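Local coordinates for protein CRISPR-associated endoribonuclease Cas2 (Thermococcus onnurineus, PDB 5G4D) that probably acts as a magnesium-dependent, single-strand-specific endoribonuclease and works as a homodimer with Cas1 in the adaptation stage of CRISPR immunity, at residues Arg16-Val20 with Leu55-Asp61. Sequence-based numbering, arbitrary orientation.
Unlike the reference sequence in segment 16-20: R19 (reference Lys).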
loop_
_atom_site.group_PDB
_atom_site.type_symbol
_atom_site.label_atom_id
_atom_site.label_comp_id
_atom_site.label_asym_id
_atom_site.label_seq_id
_atom_site.Cartn_x
_atom_site.Cartn_y
_atom_site.Cartn_z
ATOM N N ARG A 16 16.988 -7.539 4.812
ATOM C CA ARG A 16 16.016 -8.547 4.439
ATOM C C ARG A 16 15.060 -8.106 3.345
ATOM O O ARG A 16 14.328 -8.955 2.816
ATOM C CB ARG A 16 15.200 -8.963 5.672
ATOM C CG ARG A 16 16.040 -9.588 6.780
ATOM C CD ARG A 16 15.199 -9.968 7.980
ATOM N NE ARG A 16 14.672 -8.812 8.700
ATOM C CZ ARG A 16 15.358 -8.118 9.604
ATOM N NH1 ARG A 16 16.604 -8.462 9.898
ATOM N NH2 ARG A 16 14.798 -7.093 10.229
ATOM N N VAL A 17 15.042 -6.821 2.985
ATOM C CA VAL A 17 13.953 -6.302 2.163
ATOM C C VAL A 17 14.008 -6.882 0.756
ATOM O O VAL A 17 12.971 -7.232 0.175
ATOM C CB VAL A 17 13.961 -4.759 2.150
ATOM C CG1 VAL A 17 15.236 -4.198 1.506
ATOM C CG2 VAL A 17 12.701 -4.233 1.437
ATOM N N ASN A 18 15.207 -7.039 0.199
ATOM C CA ASN A 18 15.287 -7.461 -1.189
ATOM C C ASN A 18 14.969 -8.945 -1.367
ATOM O O ASN A 18 14.521 -9.334 -2.450
ATOM C CB ASN A 18 16.658 -7.063 -1.761
ATOM C CG ASN A 18 16.767 -5.542 -2.003
ATOM O OD1 ASN A 18 15.959 -4.960 -2.736
ATOM N ND2 ASN A 18 17.741 -4.895 -1.361
ATOM N N ARG A 19 15.112 -9.769 -0.324
ATOM C CA ARG A 19 14.607 -11.139 -0.407
ATOM C C ARG A 19 13.081 -11.184 -0.333
ATOM O O ARG A 19 12.457 -12.045 -0.965
ATOM C CB ARG A 19 15.209 -12.000 0.701
ATOM C CG ARG A 19 16.716 -12.234 0.569
ATOM C CD ARG A 19 17.077 -13.676 0.894
ATOM N NE ARG A 19 16.432 -14.615 -0.025
ATOM C CZ ARG A 19 16.960 -15.026 -1.175
ATOM N NH1 ARG A 19 18.155 -14.584 -1.554
ATOM N NH2 ARG A 19 16.295 -15.881 -1.948
ATOM N N VAL A 20 12.466 -10.275 0.425
ATOM C CA VAL A 20 11.002 -10.191 0.434
ATOM C C VAL A 20 10.485 -9.766 -0.936
ATOM O O VAL A 20 9.519 -10.339 -1.459
ATOM C CB VAL A 20 10.529 -9.235 1.543
ATOM C CG1 VAL A 20 9.046 -8.868 1.355
ATOM C CG2 VAL A 20 10.744 -9.867 2.906
ATOM N N LEU A 55 10.987 -15.046 5.912
ATOM C CA LEU A 55 11.966 -14.075 5.446
ATOM C C LEU A 55 12.081 -12.842 6.332
ATOM O O LEU A 55 13.080 -12.123 6.231
ATOM C CB LEU A 55 11.616 -13.624 4.020
ATOM C CG LEU A 55 11.723 -14.689 2.936
ATOM C CD1 LEU A 55 11.105 -14.183 1.655
ATOM C CD2 LEU A 55 13.176 -15.052 2.710
ATOM N N ILE A 56 11.098 -12.557 7.177
ATOM C CA ILE A 56 11.121 -11.338 7.960
ATOM C C ILE A 56 11.535 -11.642 9.393
ATOM O O ILE A 56 11.501 -12.785 9.858
ATOM C CB ILE A 56 9.762 -10.601 7.927
ATOM C CG1 ILE A 56 8.679 -11.407 8.658
ATOM C CG2 ILE A 56 9.362 -10.318 6.487
ATOM C CD1 ILE A 56 7.378 -10.642 8.882
ATOM N N ASP A 57 11.965 -10.592 10.088
ATOM C CA ASP A 57 12.178 -10.596 11.530
ATOM C C ASP A 57 10.942 -9.964 12.154
ATOM O O ASP A 57 10.719 -8.758 12.017
ATOM C CB ASP A 57 13.449 -9.821 11.880
ATOM C CG ASP A 57 13.743 -9.782 13.376
ATOM O OD1 ASP A 57 12.808 -9.776 14.205
ATOM O OD2 ASP A 57 14.940 -9.741 13.719
ATOM N N GLU A 58 10.135 -10.780 12.840
ATOM C CA GLU A 58 8.846 -10.304 13.321
ATOM C C GLU A 58 8.960 -9.284 14.446
ATOM O O GLU A 58 7.965 -8.627 14.760
ATOM C CB GLU A 58 7.984 -11.497 13.745
ATOM C CG GLU A 58 7.428 -12.261 12.550
ATOM C CD GLU A 58 6.746 -13.566 12.929
ATOM O OE1 GLU A 58 5.693 -13.519 13.602
ATOM O OE2 GLU A 58 7.266 -14.642 12.545
ATOM N N ASP A 59 10.142 -9.103 15.038
ATOM C CA ASP A 59 10.339 -8.033 16.012
ATOM C C ASP A 59 10.659 -6.685 15.375
ATOM O O ASP A 59 10.547 -5.659 16.055
ATOM C CB ASP A 59 11.465 -8.399 16.988
ATOM C CG ASP A 59 11.031 -9.410 18.023
ATOM O OD1 ASP A 59 9.948 -9.220 18.619
ATOM O OD2 ASP A 59 11.769 -10.396 18.235
ATOM N N GLU A 60 11.051 -6.661 14.100
ATOM C CA GLU A 60 11.480 -5.440 13.425
ATOM C C GLU A 60 10.585 -5.059 12.257
ATOM O O GLU A 60 10.219 -3.884 12.116
ATOM C CB GLU A 60 12.918 -5.597 12.909
ATOM C CG GLU A 60 13.965 -5.858 13.967
ATOM C CD GLU A 60 15.278 -5.167 13.643
ATOM O OE1 GLU A 60 15.739 -5.283 12.487
ATOM O OE2 GLU A 60 15.839 -4.512 14.546
ATOM N N ASP A 61 10.245 -6.019 11.405
ATOM C CA ASP A 61 9.612 -5.748 10.125
ATOM C C ASP A 61 8.095 -5.736 10.258
ATOM O O ASP A 61 7.523 -6.269 11.213
ATOM C CB ASP A 61 10.047 -6.795 9.102
ATOM C CG ASP A 61 11.557 -6.913 8.998
ATOM O OD1 ASP A 61 12.247 -5.884 9.180
ATOM O OD2 ASP A 61 12.057 -8.028 8.723
HETATM O O HOH W 1 14.622 -11.667 4.271
HETATM O O HOH W 2 17.980 -6.030 11.016
#
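One guanidinium, that of R16, gathers two consecutive carboxylates of the 55-61 loop. Its side-on grip on D61 is bidentate, with NE 2.7 Å from OD2 and NH2 3.0 Å from OD1 of D61, while the same NH2 reaches E60 OE1 at 3.0 Å. A water completes the ring, accepting from R16 NH1 and donating to E60 OE1. D57 CB covers one face of the guanidinium, 3.4 Å from R16 CZ. The acidic loop is also braced by its own hydrogen bonds: D61 OD2 accepts from D57 N, D57 O receives the amides of E60 and D61, and D57 OD1 takes D59 N in an Asx turn. A second water joins R16 O to L55 O where helix 17-25 begins. Beside it, V20 CG2 packs on L55 CB (4.0 Å) and I56 CG2 (3.9 Å). The contact thus ties the start of helix 17-25 to the connection between helix 42-55 and strand 62-68 in the ferredoxin-like Cas2 fold. The D61 side chain lies about 7 Å from that of D11, the predicted catalytic magnesium ligand. With its oxygens taken up by R16 and the D57 and A13 amides, D61 is probably held in place, while one guanidinium only partly offsets the D61 and E60 charges, leaving these three residues net negative.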